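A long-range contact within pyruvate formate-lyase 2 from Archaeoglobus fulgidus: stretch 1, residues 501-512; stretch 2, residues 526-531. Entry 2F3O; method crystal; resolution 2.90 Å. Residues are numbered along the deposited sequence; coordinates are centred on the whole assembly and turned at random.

Stretch 1 501-512: LSYANAEVKPTP
Stretch 2 526-531: VDVSRG

Stretch 1 enters as the end of a helix that begins earlier in the chain and runs through V508; it then continues as an extended segment, 509–511, before a new helix starts at P512. Stretch 2 packs against both parts, and the contact buries 387 Å² in all. Two pairs set the register: A506 CA lies 4.9 Å from S529 CA, and P512 CA lies 6.3 Å from D527 CA.

L501 does not touch stretch 2, but its carbonyl O accepts both the backbone N of N505 (2.8 Å) and the side-chain ND2 of N505 (2.9 Å), the latter with N505 chi1 at -90°. S502 is linked to stretch 2 through water: a single molecule donates to S502 O (2.9 Å) and to S529 O (2.8 Å), which suits two carbonyl oxygens that stand 3.9 Å apart and cannot bond directly.

A506 and S529 form the closest CA pair. A506 CB points toward stretch 2, 3.3 Å from S529 O, and also covers one face of the R530 guanidinium, with A506 CB 4.1 Å from R530 CZ. The small methyl suits this tight, buried site. E507 starts away from stretch 2, but its m, m side chain (chi3 -60°) brings the carboxylate back to R530, whose chi1 to chi3 are t, p, p and whose chi4 is -180°. The resulting salt bridge has R530 NH2 donating to E507 OE2 at 2.6 Å, supplemented by a weak hydrogen bond from R530 NH1 to E507 OE2 at 3.3 Å. OE2 lies at the edge of the guanidinium, near its plane, where the N-H groups can reach it.

K509 leaves helical geometry (phi/psi -148/66), although its N still bonds to N505 O at 2.8 Å. P510, at -74/155, keeps the chain extended and lays its CA 3.7 Å from S529 OG and its CB 3.6 Å from D527 OD2. T511 (-128/80) then donates its backbone N to D527 OD2 at 3.2 Å, with an angle of 162°. Its p rotamer sets OG1 3.4 Å from V528 CG1. P512 N, lacking a hydrogen, merely lies 3.5 Å from D527 OD1.

D527, buried and pointing toward stretch 1 with chi1 t and chi2 75°, ties the 510–512 segment to stretch 2. Besides T511 N, its OD2 accepts S529 N (3.0 Å) and S529 OG (2.8 Å, chi1 p), while D527 O accepts R530 N at 3.0 Å. Phi/psi is -51/-34 at V528, -82/-6 at S529 and -106/-9 at R530. G531 adopts 113/14, where a CB would jam against the preceding carbonyl O.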

ATOM      1  N   LEU A 501       7.479  17.350  17.147  1.00 37.42           N
ATOM      2  CA  LEU A 501       6.773  17.151  18.406  1.00 37.14           C
ATOM      3  C   LEU A 501       5.727  16.036  18.344  1.00 37.33           C
ATOM      4  O   LEU A 501       5.493  15.368  19.353  1.00 37.56           O
ATOM      5  CB  LEU A 501       6.107  18.457  18.837  1.00 36.79           C
ATOM      6  CG  LEU A 501       6.786  19.367  19.866  1.00 36.26           C
ATOM      7  CD1 LEU A 501       8.121  18.844  20.234  1.00 34.07           C
ATOM      8  CD2 LEU A 501       6.888  20.820  19.389  1.00 35.53           C
ATOM      9  N   SER A 502       5.099  15.840  17.177  1.00 37.20           N
ATOM     10  CA  SER A 502       4.039  14.837  17.042  1.00 37.15           C
ATOM     11  C   SER A 502       4.619  13.436  17.000  1.00 37.19           C
ATOM     12  O   SER A 502       4.042  12.475  17.507  1.00 36.91           O
ATOM     13  CB  SER A 502       3.174  15.090  15.815  1.00 36.95           C
ATOM     14  OG  SER A 502       1.873  15.492  16.222  1.00 37.38           O
ATOM     15  N   TYR A 503       5.785  13.343  16.390  1.00 37.31           N
ATOM     16  CA  TYR A 503       6.572  12.147  16.428  1.00 37.08           C
ATOM     17  C   TYR A 503       7.029  11.914  17.877  1.00 36.92           C
ATOM     18  O   TYR A 503       6.990  10.783  18.377  1.00 36.88           O
ATOM     19  CB  TYR A 503       7.724  12.347  15.473  1.00 37.23           C
ATOM     20  CG  TYR A 503       8.801  11.302  15.475  1.00 38.39           C
ATOM     21  CD1 TYR A 503       8.504   9.938  15.420  1.00 38.53           C
ATOM     22  CD2 TYR A 503      10.137  11.684  15.460  1.00 38.74           C
ATOM     23  CE1 TYR A 503       9.514   8.999  15.393  1.00 38.64           C
ATOM     24  CE2 TYR A 503      11.146  10.759  15.432  1.00 38.71           C
ATOM     25  CZ  TYR A 503      10.845   9.419  15.397  1.00 39.00           C
ATOM     26  OH  TYR A 503      11.896   8.516  15.366  1.00 39.51           O
ATOM     27  N   ALA A 504       7.402  12.993  18.560  1.00 36.62           N
ATOM     28  CA  ALA A 504       7.873  12.922  19.944  1.00 36.25           C
ATOM     29  C   ALA A 504       6.802  12.423  20.894  1.00 36.23           C
ATOM     30  O   ALA A 504       7.100  11.618  21.788  1.00 36.26           O
ATOM     31  CB  ALA A 504       8.398  14.266  20.406  1.00 36.00           C
ATOM     32  N   ASN A 505       5.568  12.895  20.699  1.00 35.96           N
ATOM     33  CA  ASN A 505       4.442  12.423  21.477  1.00 35.91           C
ATOM     34  C   ASN A 505       4.221  10.941  21.234  1.00 36.23           C
ATOM     35  O   ASN A 505       4.158  10.162  22.170  1.00 36.48           O
ATOM     36  CB  ASN A 505       3.185  13.196  21.131  1.00 36.05           C
ATOM     37  CG  ASN A 505       2.992  14.430  22.009  1.00 37.25           C
ATOM     38  OD1 ASN A 505       2.243  14.382  23.002  1.00 37.65           O
ATOM     39  ND2 ASN A 505       3.649  15.548  21.642  1.00 34.77           N
ATOM     40  N   ALA A 506       4.180  10.539  19.966  1.00 36.41           N
ATOM     41  CA  ALA A 506       4.007   9.130  19.590  1.00 36.02           C
ATOM     42  C   ALA A 506       5.028   8.222  20.240  1.00 35.81           C
ATOM     43  O   ALA A 506       4.737   7.066  20.527  1.00 36.08           O
ATOM     44  CB  ALA A 506       4.064   8.967  18.085  1.00 36.01           C
ATOM     45  N   GLU A 507       6.211   8.756  20.496  1.00 35.41           N
ATOM     46  CA  GLU A 507       7.271   7.941  21.030  1.00 35.48           C
ATOM     47  C   GLU A 507       7.345   7.899  22.534  1.00 35.06           C
ATOM     48  O   GLU A 507       7.649   6.846  23.083  1.00 35.42           O
ATOM     49  CB  GLU A 507       8.610   8.379  20.472  1.00 35.71           C
ATOM     50  CG  GLU A 507       8.783   8.031  19.022  1.00 37.42           C
ATOM     51  CD  GLU A 507       8.771   6.537  18.782  1.00 39.52           C
ATOM     52  OE1 GLU A 507       9.641   5.832  19.340  1.00 39.91           O
ATOM     53  OE2 GLU A 507       7.901   6.068  18.014  1.00 40.65           O
ATOM     54  N   VAL A 508       7.092   9.018  23.212  1.00 34.56           N
ATOM     55  CA  VAL A 508       7.286   9.044  24.677  1.00 34.21           C
ATOM     56  C   VAL A 508       6.013   9.229  25.493  1.00 34.04           C
ATOM     57  O   VAL A 508       6.027   9.111  26.716  1.00 34.26           O
ATOM     58  CB  VAL A 508       8.351  10.086  25.134  1.00 34.18           C
ATOM     59  CG1 VAL A 508       9.428  10.275  24.078  1.00 33.73           C
ATOM     60  CG2 VAL A 508       7.707  11.415  25.475  1.00 33.67           C
ATOM     61  N   LYS A 509       4.914   9.507  24.808  1.00 33.91           N
ATOM     62  CA  LYS A 509       3.630   9.731  25.447  1.00 33.68           C
ATOM     63  C   LYS A 509       2.514   9.247  24.517  1.00 33.50           C
ATOM     64  O   LYS A 509       1.723  10.050  23.986  1.00 33.23           O
ATOM     65  CB  LYS A 509       3.498  11.229  25.769  1.00 34.05           C
ATOM     66  CG  LYS A 509       2.183  11.735  26.383  1.00 34.19           C
ATOM     67  CD  LYS A 509       2.056  11.338  27.794  1.00 34.78           C
ATOM     68  CE  LYS A 509       0.828  11.958  28.387  1.00 35.40           C
ATOM     69  NZ  LYS A 509       0.291  11.059  29.447  1.00 35.70           N
ATOM     70  N   PRO A 510       2.452   7.924  24.280  1.00 33.44           N
ATOM     71  CA  PRO A 510       1.208   7.478  23.661  1.00 33.61           C
ATOM     72  C   PRO A 510       0.080   7.491  24.714  1.00 33.52           C
ATOM     73  O   PRO A 510       0.348   7.449  25.921  1.00 33.38           O
ATOM     74  CB  PRO A 510       1.528   6.064  23.174  1.00 33.41           C
ATOM     75  CG  PRO A 510       2.631   5.591  24.069  1.00 33.81           C
ATOM     76  CD  PRO A 510       3.383   6.810  24.543  1.00 33.72           C
ATOM     77  N   THR A 511      -1.163   7.619  24.267  1.00 33.38           N
ATOM     78  CA  THR A 511      -2.269   7.805  25.192  1.00 33.47           C
ATOM     79  C   THR A 511      -3.400   6.809  24.952  1.00 33.75           C
ATOM     80  O   THR A 511      -4.399   7.138  24.312  1.00 33.86           O
ATOM     81  CB  THR A 511      -2.798   9.239  25.105  1.00 33.57           C
ATOM     82  OG1 THR A 511      -3.140   9.556  23.747  1.00 33.09           O
ATOM     83  CG2 THR A 511      -1.739  10.231  25.604  1.00 34.04           C
ATOM     84  N   PRO A 512      -3.238   5.578  25.464  1.00 33.94           N
ATOM     85  CA  PRO A 512      -4.106   4.433  25.188  1.00 34.08           C
ATOM     86  C   PRO A 512      -5.573   4.562  25.571  1.00 34.21           C
ATOM     87  O   PRO A 512      -6.417   4.053  24.850  1.00 34.92           O
ATOM     88  CB  PRO A 512      -3.483   3.306  26.015  1.00 34.51           C
ATOM     89  CG  PRO A 512      -2.113   3.750  26.318  1.00 34.52           C
ATOM     90  CD  PRO A 512      -2.125   5.221  26.358  1.00 33.73           C
ATOM     91  N   VAL A 526      -3.956   0.841  16.430  1.00 37.63           N
ATOM     92  CA  VAL A 526      -2.892   1.855  16.482  1.00 37.23           C
ATOM     93  C   VAL A 526      -3.306   2.989  17.388  1.00 37.20           C
ATOM     94  O   VAL A 526      -4.462   3.391  17.386  1.00 37.62           O
ATOM     95  CB  VAL A 526      -2.411   2.330  15.053  1.00 36.95           C
ATOM     96  CG1 VAL A 526      -3.367   1.937  13.984  1.00 36.91           C
ATOM     97  CG2 VAL A 526      -2.129   3.799  14.992  1.00 36.61           C
ATOM     98  N   ASP A 527      -2.377   3.451  18.216  1.00 37.38           N
ATOM     99  CA  ASP A 527      -2.627   4.581  19.107  1.00 37.32           C
ATOM    100  C   ASP A 527      -2.960   5.876  18.353  1.00 36.83           C
ATOM    101  O   ASP A 527      -2.463   6.109  17.260  1.00 36.50           O
ATOM    102  CB  ASP A 527      -1.412   4.821  20.008  1.00 37.42           C
ATOM    103  CG  ASP A 527      -1.711   5.788  21.147  1.00 39.21           C
ATOM    104  OD1 ASP A 527      -2.396   5.375  22.111  1.00 43.49           O
ATOM    105  OD2 ASP A 527      -1.291   6.963  21.087  1.00 38.97           O
ATOM    106  N   VAL A 528      -3.803   6.701  18.963  1.00 36.32           N
ATOM    107  CA  VAL A 528      -4.131   8.035  18.491  1.00 36.10           C
ATOM    108  C   VAL A 528      -2.958   8.985  18.163  1.00 36.48           C
ATOM    109  O   VAL A 528      -3.029   9.752  17.197  1.00 37.17           O
ATOM    110  CB  VAL A 528      -5.132   8.693  19.460  1.00 36.10           C
ATOM    111  CG1 VAL A 528      -4.448   9.370  20.619  1.00 35.17           C
ATOM    112  CG2 VAL A 528      -6.064   9.628  18.704  1.00 35.86           C
ATOM    113  N   SER A 529      -1.858   8.892  18.903  1.00 35.99           N
ATOM    114  CA  SER A 529      -0.756   9.785  18.688  1.00 35.75           C
ATOM    115  C   SER A 529       0.103   9.310  17.527  1.00 36.19           C
ATOM    116  O   SER A 529       1.040   9.989  17.099  1.00 36.49           O
ATOM    117  CB  SER A 529       0.075   9.865  19.943  1.00 35.20           C
ATOM    118  OG  SER A 529       0.696   8.638  20.174  1.00 36.11           O
ATOM    119  N   ARG A 530      -0.222   8.134  17.020  1.00 36.42           N
ATOM    120  CA  ARG A 530       0.509   7.545  15.917  1.00 36.64           C
ATOM    121  C   ARG A 530      -0.362   7.671  14.645  1.00 36.52           C
ATOM    122  O   ARG A 530       0.085   7.415  13.527  1.00 36.63           O
ATOM    123  CB  ARG A 530       0.852   6.096  16.287  1.00 36.58           C
ATOM    124  CG  ARG A 530       1.531   5.257  15.222  1.00 38.03           C
ATOM    125  CD  ARG A 530       3.010   5.548  15.127  1.00 39.81           C
ATOM    126  NE  ARG A 530       3.716   5.134  16.330  1.00 40.19           N
ATOM    127  CZ  ARG A 530       5.024   5.286  16.499  1.00 42.42           C
ATOM    128  NH1 ARG A 530       5.770   5.838  15.534  1.00 42.70           N
ATOM    129  NH2 ARG A 530       5.589   4.877  17.628  1.00 42.82           N
ATOM    130  N   GLY A 531      -1.607   8.096  14.816  1.00 35.95           N
ATOM    131  CA  GLY A 531      -2.408   8.407  13.662  1.00 35.97           C
ATOM    132  C   GLY A 531      -3.588   7.517  13.376  1.00 36.36           C
ATOM    133  O   GLY A 531      -4.146   7.592  12.301  1.00 36.77           O
TER
HETATM  134  O   HOH W   1       1.146  12.616  17.944  1.00 19.22           O